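Local coordinates for protein levoglucosan dehydrogenase (Pseudarthrobacter phenanthrenivorans, PDB 6A3F) that catalyses the NAD(+)-dependent oxidation of levoglucosan to 3-dehydrolevoglucosan and works as a homotetramer of the Gfo/Idh/MocA family, at residues L24-G30 with I94-A100; R58-E63 with F76-T82; E224-N229 with S401-Q407; V228-L232 with A392-A397. All blocks are in the same frame, centred on the assembly; numbering follows the deposited sequence.

Contact 1: residues L24-G30 with I94-A100; sequences LNVGLIG and IHVVDIA
The carbonyl oxygen of Asn-25 takes two backbone N-H groups at once: His-95 N at 2.9 Å, lying in the carbonyl plane, and Val-96 N, tilted somewhat out of it. The grip is returned by the imidazole, whose ND1 accepts the N-H of Asn-25 at 2.9 Å in an almost straight bond (178° at the hydrogen), with the donor in the ring plane. With CG turned beside its own backbone N (chi1 -52°), the His-95 ring lies against the start of strand 24-30; Leu-24 CD2 rests 3.6 Å from His-95 CB, while the Asn-25 amide lies 26° from the ring plane and sends ND2 to the carbonyl of Asp-93. Beyond this point the strands run parallel in register, and the ladder continues with Gly-27 N to Val-96 O and Asp-98 N to Gly-27 O, both 2.8 Å. On one face Leu-28 CD1 packs 3.5 Å from Asp-98 CG, side by side with the buried carboxylate, whose OD2 is hydrogen-bonded to Tyr-42 OH and His-38 ND1. On the other, Ile-29 CD1 meets Val-97 CG1 at 3.8 Å, close to helix 106-115. The first strand ends at Gly-30, at positive phi beside the NADH-binding Glu-63. The two strands are the central pair of the six-stranded parallel Rossmann sheet, and Gly-30 probably opens the glycine-rich dinucleotide-binding turn.

Contact 2: residues R58-E63 with F76-T82; sequences RKVIAE and FGFENST
Arg-58 and Ile-61 sandwich the Phe-78 ring. Arg-58 CB stands over the centre of one face, 3.5 Å from the centroid, and Ile-61 CB covers the opposite face nearer the rim, both as CH-pi contacts. The guanidinium is turned 75° from the ring plane: a bend at chi3 (-86°) swings it to the C-terminal end of helix 66-76, where NH1 donates to Phe-76 O at 2.9 Å and Gly-77 O lies over the guanidinium face. Ile-61 CD1 lies 3.7 Å from Phe-76 CD2, at the edge of that ring. Lys-59 and Glu-79 instead run side by side in the same direction, and Lys-59 NZ forms a salt bridge with Glu-79 OE1 at 3.1 Å, from above the carboxylate plane. Backbone bonds of a parallel pair, from Glu-79 N-Arg-58 O to Glu-63 N-Thr-82 O, close this beta-alpha-beta unit, which carries the NADH-binding Glu-63. The carbonyls of Phe-76, at the helix end, and Gly-77, just past it, would probably stabilise the arginine's positive charge, while the lysine and glutamate charges would largely offset each other.

Contact 3: residues E224-N229 with S401-Q407; sequences EFSAVN and SWVDVPQ
Asn-229 CB sits over the centre of the six-membered ring of Trp-402, 3.6 Å from its centroid, in a CH-pi contact. The Asn-229 amide stands nearly upright on the indole, 87° between planes, with ND2 above the pyrrole part. Beside the same ring, Ala-227 CB lies 3.8 Å from Trp-402 CE3. Trp-402 CG sits beside its own backbone N (chi1 -74°), which lays the indole across strand 225-229. The backbones are antiparallel: Val-228 and Val-403 form a hydrogen-bonded pair, N to O in both directions at 2.9 Å, and Val-405 N reaches Ser-226 O at 2.9 Å. Strand 403-404 thereby forms an edge of the large mixed sheet of the substrate-binding domain within this chain. On the neighbouring strand 267-274, Arg-273 faces both Ser-226 and Ala-227, a classic beta bulge. Val-405 CG2 packs 4.1 Å from Val-228 CG1, and a water lies 2.7 Å from Phe-225 O and, farther off, near Val-405 O, and may bridge them. Farther along, the Glu-224 carboxylate and Gln-407 amide stack 19° from parallel; Arg-219 holds the former in a salt bridge, and Ser-409 binds NE2 of the latter. At the other end, Trp-402 packs on Val-231 of the third subunit, and Asn-229 on Met-271 of that subunit.

Contact 4: residues V228-L232 with A392-A397; sequences VNAVL and AIVESA
Ser-396 and Ala-230 meet because the serine's OG is turned anti to its own backbone N (chi1 161°), toward the strand backbone, where it accepts the N-H of Ala-230 at 2.8 Å. With Val-228 CG1 anti to the carbonyl carbon (chi1 -63°), CG2 falls between the backbone N and carbonyl carbon, and this methyl touches Ala-392 CB at 3.8 Å and Ile-393 CG1 at 3.9 Å. This is helix-on-sheet packing in the C-terminal alpha/beta domain: helix 392-397 lies across strand 228-232 at 71°, their axes approaching to 6.3 Å. Such a close approach goes with the small residues at the crossing, Ala-230, Ser-396 and Ala-397. Ala-230 CB lies against Ile-393 CG2 at 3.7 Å, and Leu-232 CG packs on Ala-397 CB at the far end. Thr-270 of the adjoining strand touches Val-228, Ala-230 and Ile-393, while Leu-207 of helix 206-221 packs on Ile-393 and Val-394. The serine hydroxyl is also hydrogen-bonded to Ser-401 O, so one OG ties the strand to the chain just past the helix. Where strand and helix come closest, a water donates to both Ala-230 O at 3.0 Å and Ala-397 O at 2.9 Å.

From the N terminus, strand 23-30 opens contact 1, which closes at residues 94-100, 64 residues on. Within that loop lies contact 2, a short beta-alpha-beta closure; its strand 55-62 flanks strand 23-30 on the side away from 96-100, so both contacts build one Rossmann sheet, and backbone bonds between Leu-28, Gly-30 and Ala-62 join them. Contacts 3 and 4 follow in series, far from the first two and on the opposite side of the chain's centre. Both start from strand 225-233 and bring the C-terminal helix 380-399 and strand 403-404 back over more than 150 residues; contact 4 closes first, within the longer loop of contact 3.

Contact 1: residues L24-G30 with I94-A100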
loop_
_atom_site.group_PDB
_atom_site.type_symbol
_atom_site.label_atom_id
_atom_site.label_comp_id
_atom_site.label_asym_id
_atom_site.label_seq_id
_atom_site.Cartn_x
_atom_site.Cartn_y
_atom_site.Cartn_z
ATOM N N LEU B 24 -41.795 -4.066 14.084
ATOM C CA LEU B 24 -42.015 -4.726 12.792
ATOM C C LEU B 24 -41.423 -6.144 12.861
ATOM O O LEU B 24 -40.218 -6.341 13.127
ATOM C CB LEU B 24 -41.394 -3.909 11.657
ATOM C CG LEU B 24 -42.120 -2.619 11.268
ATOM C CD1 LEU B 24 -41.251 -1.794 10.370
ATOM C CD2 LEU B 24 -43.453 -2.882 10.577
ATOM N N ASN B 25 -42.303 -7.128 12.657
ATOM C CA ASN B 25 -41.984 -8.519 12.836
ATOM C C ASN B 25 -41.387 -9.029 11.522
ATOM O O ASN B 25 -42.015 -8.985 10.466
ATOM C CB ASN B 25 -43.210 -9.334 13.277
ATOM C CG ASN B 25 -43.674 -9.022 14.683
ATOM O OD1 ASN B 25 -42.874 -8.863 15.595
ATOM N ND2 ASN B 25 -44.979 -8.990 14.888
ATOM N N VAL B 26 -40.165 -9.529 11.633
ATOM C CA VAL B 26 -39.408 -10.060 10.499
ATOM C C VAL B 26 -39.499 -11.576 10.487
ATOM O O VAL B 26 -39.219 -12.226 11.512
ATOM C CB VAL B 26 -37.919 -9.651 10.564
ATOM C CG1 VAL B 26 -37.122 -10.260 9.425
ATOM C CG2 VAL B 26 -37.766 -8.142 10.604
ATOM N N GLY B 27 -39.808 -12.093 9.302
ATOM C CA GLY B 27 -39.599 -13.477 8.965
ATOM C C GLY B 27 -38.404 -13.653 8.040
ATOM O O GLY B 27 -38.423 -13.137 6.937
ATOM N N LEU B 28 -37.372 -14.339 8.508
ATOM C CA LEU B 28 -36.184 -14.681 7.703
ATOM C C LEU B 28 -36.361 -16.087 7.128
ATOM O O LEU B 28 -36.610 -17.029 7.857
ATOM C CB LEU B 28 -34.966 -14.608 8.632
ATOM C CG LEU B 28 -33.623 -15.068 8.076
ATOM C CD1 LEU B 28 -33.218 -14.212 6.896
ATOM C CD2 LEU B 28 -32.542 -15.016 9.135
ATOM N N ILE B 29 -36.225 -16.208 5.824
ATOM C CA ILE B 29 -36.326 -17.504 5.152
ATOM C C ILE B 29 -34.928 -17.871 4.666
ATOM O O ILE B 29 -34.389 -17.178 3.779
ATOM C CB ILE B 29 -37.346 -17.428 3.994
ATOM C CG1 ILE B 29 -38.714 -16.977 4.512
ATOM C CG2 ILE B 29 -37.410 -18.745 3.231
ATOM C CD1 ILE B 29 -39.712 -16.653 3.420
ATOM N N GLY B 30 -34.351 -18.918 5.277
ATOM C CA GLY B 30 -33.078 -19.498 4.854
ATOM C C GLY B 30 -31.895 -18.656 5.330
ATOM O O GLY B 30 -31.878 -18.205 6.438
ATOM N N ILE B 94 -46.805 -10.958 10.485
ATOM C CA ILE B 94 -45.459 -10.724 9.942
ATOM C C ILE B 94 -45.514 -9.517 9.009
ATOM O O ILE B 94 -46.355 -9.468 8.106
ATOM C CB ILE B 94 -44.940 -11.983 9.250
ATOM C CG1 ILE B 94 -44.894 -13.152 10.236
ATOM C CG2 ILE B 94 -43.604 -11.728 8.550
ATOM C CD1 ILE B 94 -43.908 -13.010 11.348
ATOM N N HIS B 95 -44.636 -8.538 9.247
ATOM C CA HIS B 95 -44.636 -7.301 8.481
ATOM C C HIS B 95 -43.591 -7.335 7.363
ATOM O O HIS B 95 -43.812 -6.749 6.327
ATOM C CB HIS B 95 -44.449 -6.110 9.404
ATOM C CG HIS B 95 -45.418 -6.107 10.532
ATOM N ND1 HIS B 95 -45.052 -6.484 11.809
ATOM C CD2 HIS B 95 -46.750 -5.851 10.560
ATOM C CE1 HIS B 95 -46.109 -6.412 12.591
ATOM N NE2 HIS B 95 -47.160 -6.040 11.841
ATOM N N VAL B 96 -42.492 -8.051 7.593
ATOM C CA VAL B 96 -41.312 -8.022 6.720
ATOM C C VAL B 96 -40.865 -9.452 6.422
ATOM O O VAL B 96 -40.659 -10.244 7.339
ATOM C CB VAL B 96 -40.161 -7.230 7.374
ATOM C CG1 VAL B 96 -38.914 -7.289 6.517
ATOM C CG2 VAL B 96 -40.542 -5.773 7.645
ATOM N N VAL B 97 -40.644 -9.738 5.149
ATOM C CA VAL B 97 -40.057 -10.989 4.744
ATOM C C VAL B 97 -38.645 -10.759 4.182
ATOM O O VAL B 97 -38.466 -9.941 3.272
ATOM C CB VAL B 97 -40.956 -11.671 3.709
ATOM C CG1 VAL B 97 -40.357 -12.950 3.173
ATOM C CG2 VAL B 97 -42.327 -11.913 4.316
ATOM N N ASP B 98 -37.703 -11.458 4.805
ATOM C CA ASP B 98 -36.283 -11.479 4.413
ATOM C C ASP B 98 -36.017 -12.790 3.676
ATOM O O ASP B 98 -35.993 -13.855 4.291
ATOM C CB ASP B 98 -35.363 -11.360 5.636
ATOM C CG ASP B 98 -33.887 -11.179 5.285
ATOM O OD1 ASP B 98 -33.480 -11.641 4.193
ATOM O OD2 ASP B 98 -33.136 -10.574 6.113
ATOM N N ILE B 99 -35.804 -12.674 2.360
ATOM C CA ILE B 99 -35.586 -13.822 1.496
ATOM C C ILE B 99 -34.075 -14.003 1.283
ATOM O O ILE B 99 -33.433 -13.250 0.511
ATOM C CB ILE B 99 -36.318 -13.690 0.149
ATOM C CG1 ILE B 99 -37.783 -13.274 0.278
ATOM C CG2 ILE B 99 -36.160 -15.006 -0.622
ATOM C CD1 ILE B 99 -38.442 -13.052 -1.040
ATOM N N ALA B 100 -33.516 -15.050 1.902
ATOM C CA ALA B 100 -32.107 -15.303 1.836
ATOM C C ALA B 100 -31.854 -16.738 1.346
ATOM O O ALA B 100 -30.900 -17.361 1.722
ATOM C CB ALA B 100 -31.500 -15.074 3.184
#

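Contact 2: residues R58-E63 with F76-T82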
loop_
_atom_site.group_PDB
_atom_site.type_symbol
_atom_site.label_atom_id
_atom_site.label_comp_id
_atom_site.label_asym_id
_atom_site.label_seq_id
_atom_site.Cartn_x
_atom_site.Cartn_y
_atom_site.Cartn_z
ATOM N N ARG B 58 -37.138 -10.177 15.537
ATOM C CA ARG B 58 -36.774 -11.404 14.904
ATOM C C ARG B 58 -37.874 -12.414 15.246
ATOM O O ARG B 58 -37.738 -13.148 16.201
ATOM C CB ARG B 58 -35.396 -11.879 15.380
ATOM C CG ARG B 58 -34.258 -10.926 15.025
ATOM C CD ARG B 58 -32.935 -11.204 15.725
ATOM N NE ARG B 58 -32.899 -10.559 17.035
ATOM C CZ ARG B 58 -32.150 -10.918 18.067
ATOM N NH1 ARG B 58 -31.358 -11.975 18.013
ATOM N NH2 ARG B 58 -32.260 -10.240 19.193
ATOM N N LYS B 59 -38.950 -12.405 14.463
ATOM C CA LYS B 59 -40.184 -13.056 14.887
ATOM C C LYS B 59 -40.128 -14.543 14.543
ATOM O O LYS B 59 -40.379 -15.407 15.415
ATOM C CB LYS B 59 -41.404 -12.383 14.253
ATOM C CG LYS B 59 -42.743 -12.870 14.807
ATOM C CD LYS B 59 -42.863 -12.710 16.313
ATOM C CE LYS B 59 -44.307 -12.755 16.761
ATOM N NZ LYS B 59 -44.476 -12.227 18.136
ATOM N N VAL B 60 -39.800 -14.847 13.295
ATOM C CA VAL B 60 -39.828 -16.233 12.831
ATOM C C VAL B 60 -38.732 -16.461 11.787
ATOM O O VAL B 60 -38.481 -15.594 10.987
ATOM C CB VAL B 60 -41.219 -16.566 12.257
ATOM C CG1 VAL B 60 -41.534 -15.793 10.995
ATOM C CG2 VAL B 60 -41.373 -18.048 12.014
ATOM N N ILE B 61 -38.134 -17.650 11.813
ATOM C CA ILE B 61 -37.153 -18.098 10.818
ATOM C C ILE B 61 -37.625 -19.429 10.218
ATOM O O ILE B 61 -38.104 -20.295 10.931
ATOM C CB ILE B 61 -35.743 -18.197 11.442
ATOM C CG1 ILE B 61 -34.652 -18.476 10.415
ATOM C CG2 ILE B 61 -35.706 -19.186 12.596
ATOM C CD1 ILE B 61 -33.268 -18.251 10.958
ATOM N N ALA B 62 -37.497 -19.534 8.901
ATOM C CA ALA B 62 -37.789 -20.777 8.164
ATOM C C ALA B 62 -36.491 -21.423 7.708
ATOM O O ALA B 62 -35.637 -20.730 7.133
ATOM C CB ALA B 62 -38.637 -20.447 6.970
ATOM N N GLU B 63 -36.355 -22.726 7.933
ATOM C CA GLU B 63 -35.313 -23.520 7.313
ATOM C C GLU B 63 -35.949 -24.793 6.717
ATOM O O GLU B 63 -37.164 -24.977 6.778
ATOM C CB GLU B 63 -34.210 -23.889 8.303
ATOM C CG GLU B 63 -33.589 -22.707 9.017
ATOM C CD GLU B 63 -32.722 -21.789 8.171
ATOM O OE1 GLU B 63 -32.308 -22.191 7.085
ATOM O OE2 GLU B 63 -32.490 -20.634 8.614
ATOM N N PHE B 76 -29.890 -17.654 16.285
ATOM C CA PHE B 76 -30.080 -16.317 15.745
ATOM C C PHE B 76 -31.056 -15.502 16.608
ATOM O O PHE B 76 -31.216 -14.343 16.350
ATOM C CB PHE B 76 -30.500 -16.374 14.272
ATOM C CG PHE B 76 -29.485 -17.024 13.361
ATOM C CD1 PHE B 76 -28.129 -16.771 13.506
ATOM C CD2 PHE B 76 -29.881 -17.858 12.330
ATOM C CE1 PHE B 76 -27.185 -17.392 12.694
ATOM C CE2 PHE B 76 -28.947 -18.452 11.491
ATOM C CZ PHE B 76 -27.602 -18.237 11.681
ATOM N N GLY B 77 -31.658 -16.071 17.667
ATOM C CA GLY B 77 -32.523 -15.282 18.551
ATOM C C GLY B 77 -33.872 -14.927 17.946
ATOM O O GLY B 77 -34.380 -13.821 18.197
ATOM N N PHE B 78 -34.453 -15.843 17.165
ATOM C CA PHE B 78 -35.828 -15.731 16.686
ATOM C C PHE B 78 -36.786 -16.443 17.642
ATOM O O PHE B 78 -36.452 -17.490 18.199
ATOM C CB PHE B 78 -35.962 -16.342 15.293
ATOM C CG PHE B 78 -35.422 -15.438 14.227
ATOM C CD1 PHE B 78 -34.053 -15.276 14.073
ATOM C CD2 PHE B 78 -36.276 -14.745 13.403
ATOM C CE1 PHE B 78 -33.553 -14.468 13.073
ATOM C CE2 PHE B 78 -35.770 -13.913 12.424
ATOM C CZ PHE B 78 -34.410 -13.782 12.266
ATOM N N GLU B 79 -37.946 -15.818 17.821
ATOM C CA GLU B 79 -38.959 -16.282 18.747
ATOM C C GLU B 79 -39.513 -17.637 18.278
ATOM O O GLU B 79 -39.693 -18.525 19.097
ATOM C CB GLU B 79 -40.068 -15.232 18.853
ATOM C CG GLU B 79 -41.262 -15.727 19.660
ATOM C CD GLU B 79 -42.333 -14.695 19.969
ATOM O OE1 GLU B 79 -42.089 -13.486 19.729
ATOM O OE2 GLU B 79 -43.399 -15.103 20.478
ATOM N N ASN B 80 -39.796 -17.774 16.978
ATOM C CA ASN B 80 -40.510 -18.920 16.408
ATOM C C ASN B 80 -39.719 -19.474 15.234
ATOM O O ASN B 80 -38.908 -18.732 14.673
ATOM C CB ASN B 80 -41.889 -18.517 15.900
ATOM C CG ASN B 80 -42.705 -17.853 16.989
ATOM O OD1 ASN B 80 -42.974 -16.642 16.960
ATOM N ND2 ASN B 80 -42.958 -18.613 18.022
ATOM N N SER B 81 -40.027 -20.724 14.851
ATOM C CA SER B 81 -39.404 -21.415 13.730
ATOM C C SER B 81 -40.433 -22.251 12.960
ATOM O O SER B 81 -41.452 -22.627 13.503
ATOM C CB SER B 81 -38.301 -22.284 14.196
ATOM O OG SER B 81 -38.791 -23.352 14.989
ATOM N N THR B 82 -40.138 -22.521 11.705
ATOM C CA THR B 82 -41.036 -23.260 10.827
ATOM C C THR B 82 -40.191 -23.903 9.727
ATOM O O THR B 82 -39.116 -23.404 9.443
ATOM C CB THR B 82 -42.133 -22.360 10.239
ATOM O OG1 THR B 82 -43.048 -23.193 9.521
ATOM C CG2 THR B 82 -41.614 -21.284 9.303
#

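Contact 3: residues E224-N229 with S401-Q407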
loop_
_atom_site.group_PDB
_atom_site.type_symbol
_atom_site.label_atom_id
_atom_site.label_comp_id
_atom_site.label_asym_id
_atom_site.label_seq_id
_atom_site.Cartn_x
_atom_site.Cartn_y
_atom_site.Cartn_z
ATOM N N GLU B 224 -27.050 4.457 -15.975
ATOM C CA GLU B 224 -27.586 3.287 -16.609
ATOM C C GLU B 224 -26.663 2.840 -17.738
ATOM O O GLU B 224 -25.967 3.613 -18.356
ATOM C CB GLU B 224 -28.983 3.569 -17.182
ATOM C CG GLU B 224 -30.027 3.934 -16.158
ATOM C CD GLU B 224 -30.508 2.801 -15.253
ATOM O OE1 GLU B 224 -29.922 1.681 -15.292
ATOM O OE2 GLU B 224 -31.433 3.071 -14.452
ATOM N N PHE B 225 -26.764 1.565 -18.059
ATOM C CA PHE B 225 -26.050 0.968 -19.117
ATOM C C PHE B 225 -26.816 1.121 -20.445
ATOM O O PHE B 225 -28.018 0.870 -20.507
ATOM C CB PHE B 225 -25.875 -0.533 -18.850
ATOM C CG PHE B 225 -24.876 -0.939 -17.791
ATOM C CD1 PHE B 225 -24.710 -0.193 -16.636
ATOM C CD2 PHE B 225 -24.098 -2.072 -17.953
ATOM C CE1 PHE B 225 -23.832 -0.612 -15.640
ATOM C CE2 PHE B 225 -23.203 -2.468 -16.969
ATOM C CZ PHE B 225 -23.084 -1.749 -15.806
ATOM N N SER B 226 -26.077 1.377 -21.502
ATOM C CA SER B 226 -26.662 1.461 -22.868
ATOM C C SER B 226 -26.458 0.144 -23.628
ATOM O O SER B 226 -27.371 -0.390 -24.287
ATOM C CB SER B 226 -26.064 2.603 -23.615
ATOM O OG SER B 226 -26.644 2.660 -24.910
ATOM N N ALA B 227 -25.236 -0.361 -23.612
ATOM C CA ALA B 227 -24.900 -1.583 -24.311
ATOM C C ALA B 227 -23.707 -2.275 -23.633
ATOM O O ALA B 227 -22.899 -1.629 -23.000
ATOM C CB ALA B 227 -24.630 -1.330 -25.776
ATOM N N VAL B 228 -23.602 -3.581 -23.847
ATOM C CA VAL B 228 -22.485 -4.391 -23.350
ATOM C C VAL B 228 -21.880 -5.281 -24.449
ATOM O O VAL B 228 -22.512 -5.635 -25.462
ATOM C CB VAL B 228 -22.967 -5.253 -22.167
ATOM C CG1 VAL B 228 -23.422 -4.420 -20.982
ATOM C CG2 VAL B 228 -24.088 -6.204 -22.623
ATOM N N ASN B 229 -20.640 -5.716 -24.213
ATOM C CA ASN B 229 -19.942 -6.618 -25.099
ATOM C C ASN B 229 -19.019 -7.489 -24.241
ATOM O O ASN B 229 -18.110 -6.960 -23.535
ATOM C CB ASN B 229 -19.162 -5.860 -26.174
ATOM C CG ASN B 229 -18.822 -6.683 -27.406
ATOM O OD1 ASN B 229 -18.409 -7.826 -27.327
ATOM N ND2 ASN B 229 -18.972 -6.085 -28.568
ATOM N N SER B 401 -21.015 -10.040 -29.890
ATOM C CA SER B 401 -21.345 -8.772 -30.486
ATOM C C SER B 401 -21.902 -7.840 -29.412
ATOM O O SER B 401 -22.348 -8.337 -28.355
ATOM C CB SER B 401 -22.333 -8.990 -31.643
ATOM O OG SER B 401 -23.581 -9.394 -31.118
ATOM N N TRP B 402 -21.915 -6.518 -29.675
ATOM C CA TRP B 402 -22.587 -5.579 -28.769
ATOM C C TRP B 402 -24.072 -5.917 -28.632
ATOM O O TRP B 402 -24.716 -6.252 -29.618
ATOM C CB TRP B 402 -22.414 -4.122 -29.221
ATOM C CG TRP B 402 -21.035 -3.589 -28.977
ATOM C CD1 TRP B 402 -19.952 -3.649 -29.809
ATOM C CD2 TRP B 402 -20.571 -2.981 -27.756
ATOM N NE1 TRP B 402 -18.856 -3.102 -29.193
ATOM C CE2 TRP B 402 -19.210 -2.665 -27.951
ATOM C CE3 TRP B 402 -21.181 -2.656 -26.538
ATOM C CZ2 TRP B 402 -18.445 -2.061 -26.955
ATOM C CZ3 TRP B 402 -20.435 -2.023 -25.571
ATOM C CH2 TRP B 402 -19.088 -1.741 -25.783
ATOM N N VAL B 403 -24.612 -5.760 -27.433
ATOM C CA VAL B 403 -26.041 -5.908 -27.201
ATOM C C VAL B 403 -26.528 -4.724 -26.391
ATOM O O VAL B 403 -25.933 -4.332 -25.376
ATOM C CB VAL B 403 -26.364 -7.222 -26.486
ATOM C CG1 VAL B 403 -27.834 -7.327 -26.066
ATOM C CG2 VAL B 403 -25.900 -8.404 -27.303
ATOM N N ASP B 404 -27.643 -4.172 -26.845
ATOM C CA ASP B 404 -28.297 -3.126 -26.109
ATOM C C ASP B 404 -29.019 -3.609 -24.868
ATOM O O ASP B 404 -29.560 -4.717 -24.805
ATOM C CB ASP B 404 -29.295 -2.369 -26.997
ATOM C CG ASP B 404 -28.632 -1.567 -28.124
ATOM O OD1 ASP B 404 -27.424 -1.177 -28.142
ATOM O OD2 ASP B 404 -29.420 -1.217 -29.017
ATOM N N VAL B 405 -29.001 -2.782 -23.837
ATOM C CA VAL B 405 -29.654 -3.133 -22.588
ATOM C C VAL B 405 -30.946 -2.331 -22.502
ATOM O O VAL B 405 -30.896 -1.128 -22.408
ATOM C CB VAL B 405 -28.779 -2.870 -21.343
ATOM C CG1 VAL B 405 -29.476 -3.406 -20.102
ATOM C CG2 VAL B 405 -27.382 -3.465 -21.458
ATOM N N PRO B 406 -32.099 -2.998 -22.494
ATOM C CA PRO B 406 -33.360 -2.323 -22.260
ATOM C C PRO B 406 -33.344 -1.637 -20.896
ATOM O O PRO B 406 -32.770 -2.217 -19.973
ATOM C CB PRO B 406 -34.428 -3.424 -22.217
ATOM C CG PRO B 406 -33.737 -4.688 -22.640
ATOM C CD PRO B 406 -32.258 -4.449 -22.448
ATOM N N GLN B 407 -34.003 -0.476 -20.794
ATOM C CA GLN B 407 -33.885 0.407 -19.667
ATOM C C GLN B 407 -35.260 0.689 -19.059
ATOM O O GLN B 407 -36.062 1.340 -19.680
ATOM C CB GLN B 407 -33.230 1.736 -20.068
ATOM C CG GLN B 407 -32.641 2.469 -18.861
ATOM C CD GLN B 407 -32.313 3.925 -19.097
ATOM O OE1 GLN B 407 -31.379 4.274 -19.828
ATOM N NE2 GLN B 407 -33.054 4.799 -18.435
HETATM O O HOH W 1 -30.370 0.009 -19.407
#

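Contact 4: residues V228-L232 with A392-A397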
loop_
_atom_site.group_PDB
_atom_site.type_symbol
_atom_site.label_atom_id
_atom_site.label_comp_id
_atom_site.label_asym_id
_atom_site.label_seq_id
_atom_site.Cartn_x
_atom_site.Cartn_y
_atom_site.Cartn_z
ATOM N N VAL B 228 -23.602 -3.581 -23.847
ATOM C CA VAL B 228 -22.485 -4.391 -23.350
ATOM C C VAL B 228 -21.880 -5.281 -24.449
ATOM O O VAL B 228 -22.512 -5.635 -25.462
ATOM C CB VAL B 228 -22.967 -5.253 -22.167
ATOM C CG1 VAL B 228 -23.422 -4.420 -20.982
ATOM C CG2 VAL B 228 -24.088 -6.204 -22.623
ATOM N N ASN B 229 -20.640 -5.716 -24.213
ATOM C CA ASN B 229 -19.942 -6.618 -25.099
ATOM C C ASN B 229 -19.019 -7.489 -24.241
ATOM O O ASN B 229 -18.110 -6.960 -23.535
ATOM C CB ASN B 229 -19.162 -5.860 -26.174
ATOM C CG ASN B 229 -18.822 -6.683 -27.406
ATOM O OD1 ASN B 229 -18.409 -7.826 -27.327
ATOM N ND2 ASN B 229 -18.972 -6.085 -28.568
ATOM N N ALA B 230 -19.263 -8.804 -24.230
ATOM C CA ALA B 230 -18.742 -9.625 -23.138
ATOM C C ALA B 230 -18.072 -10.906 -23.627
ATOM O O ALA B 230 -18.274 -11.382 -24.735
ATOM C CB ALA B 230 -19.827 -9.981 -22.152
ATOM N N VAL B 231 -17.308 -11.489 -22.698
ATOM C CA VAL B 231 -16.755 -12.817 -22.834
ATOM C C VAL B 231 -16.973 -13.550 -21.513
ATOM O O VAL B 231 -16.570 -13.044 -20.470
ATOM C CB VAL B 231 -15.253 -12.817 -23.200
ATOM C CG1 VAL B 231 -14.673 -14.242 -23.208
ATOM C CG2 VAL B 231 -14.976 -12.105 -24.515
ATOM N N LEU B 232 -17.536 -14.773 -21.570
ATOM C CA LEU B 232 -17.644 -15.636 -20.396
ATOM C C LEU B 232 -16.669 -16.803 -20.510
ATOM O O LEU B 232 -16.533 -17.394 -21.570
ATOM C CB LEU B 232 -19.071 -16.174 -20.298
ATOM C CG LEU B 232 -20.161 -15.134 -20.153
ATOM C CD1 LEU B 232 -21.515 -15.787 -20.400
ATOM C CD2 LEU B 232 -20.131 -14.489 -18.777
ATOM N N ALA B 392 -28.244 -9.472 -21.180
ATOM C CA ALA B 392 -27.557 -8.850 -22.298
ATOM C C ALA B 392 -26.102 -9.309 -22.376
ATOM O O ALA B 392 -25.568 -9.539 -23.454
ATOM C CB ALA B 392 -27.678 -7.352 -22.234
ATOM N N ILE B 393 -25.461 -9.478 -21.240
ATOM C CA ILE B 393 -24.075 -9.927 -21.208
ATOM C C ILE B 393 -23.976 -11.351 -21.761
ATOM O O ILE B 393 -23.105 -11.679 -22.559
ATOM C CB ILE B 393 -23.545 -9.773 -19.759
ATOM C CG1 ILE B 393 -23.284 -8.294 -19.455
ATOM C CG2 ILE B 393 -22.341 -10.659 -19.580
ATOM C CD1 ILE B 393 -22.886 -8.010 -18.006
ATOM N N VAL B 394 -24.896 -12.192 -21.351
ATOM C CA VAL B 394 -24.901 -13.615 -21.795
ATOM C C VAL B 394 -25.158 -13.697 -23.310
ATOM O O VAL B 394 -24.458 -14.380 -24.023
ATOM C CB VAL B 394 -25.944 -14.419 -21.002
ATOM C CG1 VAL B 394 -26.072 -15.839 -21.547
ATOM C CG2 VAL B 394 -25.625 -14.476 -19.513
ATOM N N GLU B 395 -26.119 -12.966 -23.785
ATOM C CA GLU B 395 -26.404 -12.913 -25.231
ATOM C C GLU B 395 -25.214 -12.319 -26.010
ATOM O O GLU B 395 -24.774 -12.842 -27.063
ATOM C CB GLU B 395 -27.631 -12.048 -25.423
ATOM C CG GLU B 395 -28.069 -11.971 -26.870
ATOM C CD GLU B 395 -29.185 -10.993 -27.139
ATOM O OE1 GLU B 395 -29.843 -10.547 -26.180
ATOM O OE2 GLU B 395 -29.397 -10.684 -28.323
ATOM N N SER B 396 -24.671 -11.203 -25.509
ATOM C CA SER B 396 -23.478 -10.630 -26.121
ATOM C C SER B 396 -22.335 -11.650 -26.250
ATOM O O SER B 396 -21.627 -11.720 -27.297
ATOM C CB SER B 396 -22.978 -9.413 -25.365
ATOM O OG SER B 396 -21.635 -9.192 -25.741
ATOM N N ALA B 397 -22.066 -12.383 -25.160
ATOM C CA ALA B 397 -20.982 -13.352 -25.152
ATOM C C ALA B 397 -21.236 -14.465 -26.189
ATOM O O ALA B 397 -20.286 -14.943 -26.827
ATOM C CB ALA B 397 -20.783 -13.942 -23.778
HETATM O O HOH W 2 -17.682 -13.843 -26.316
#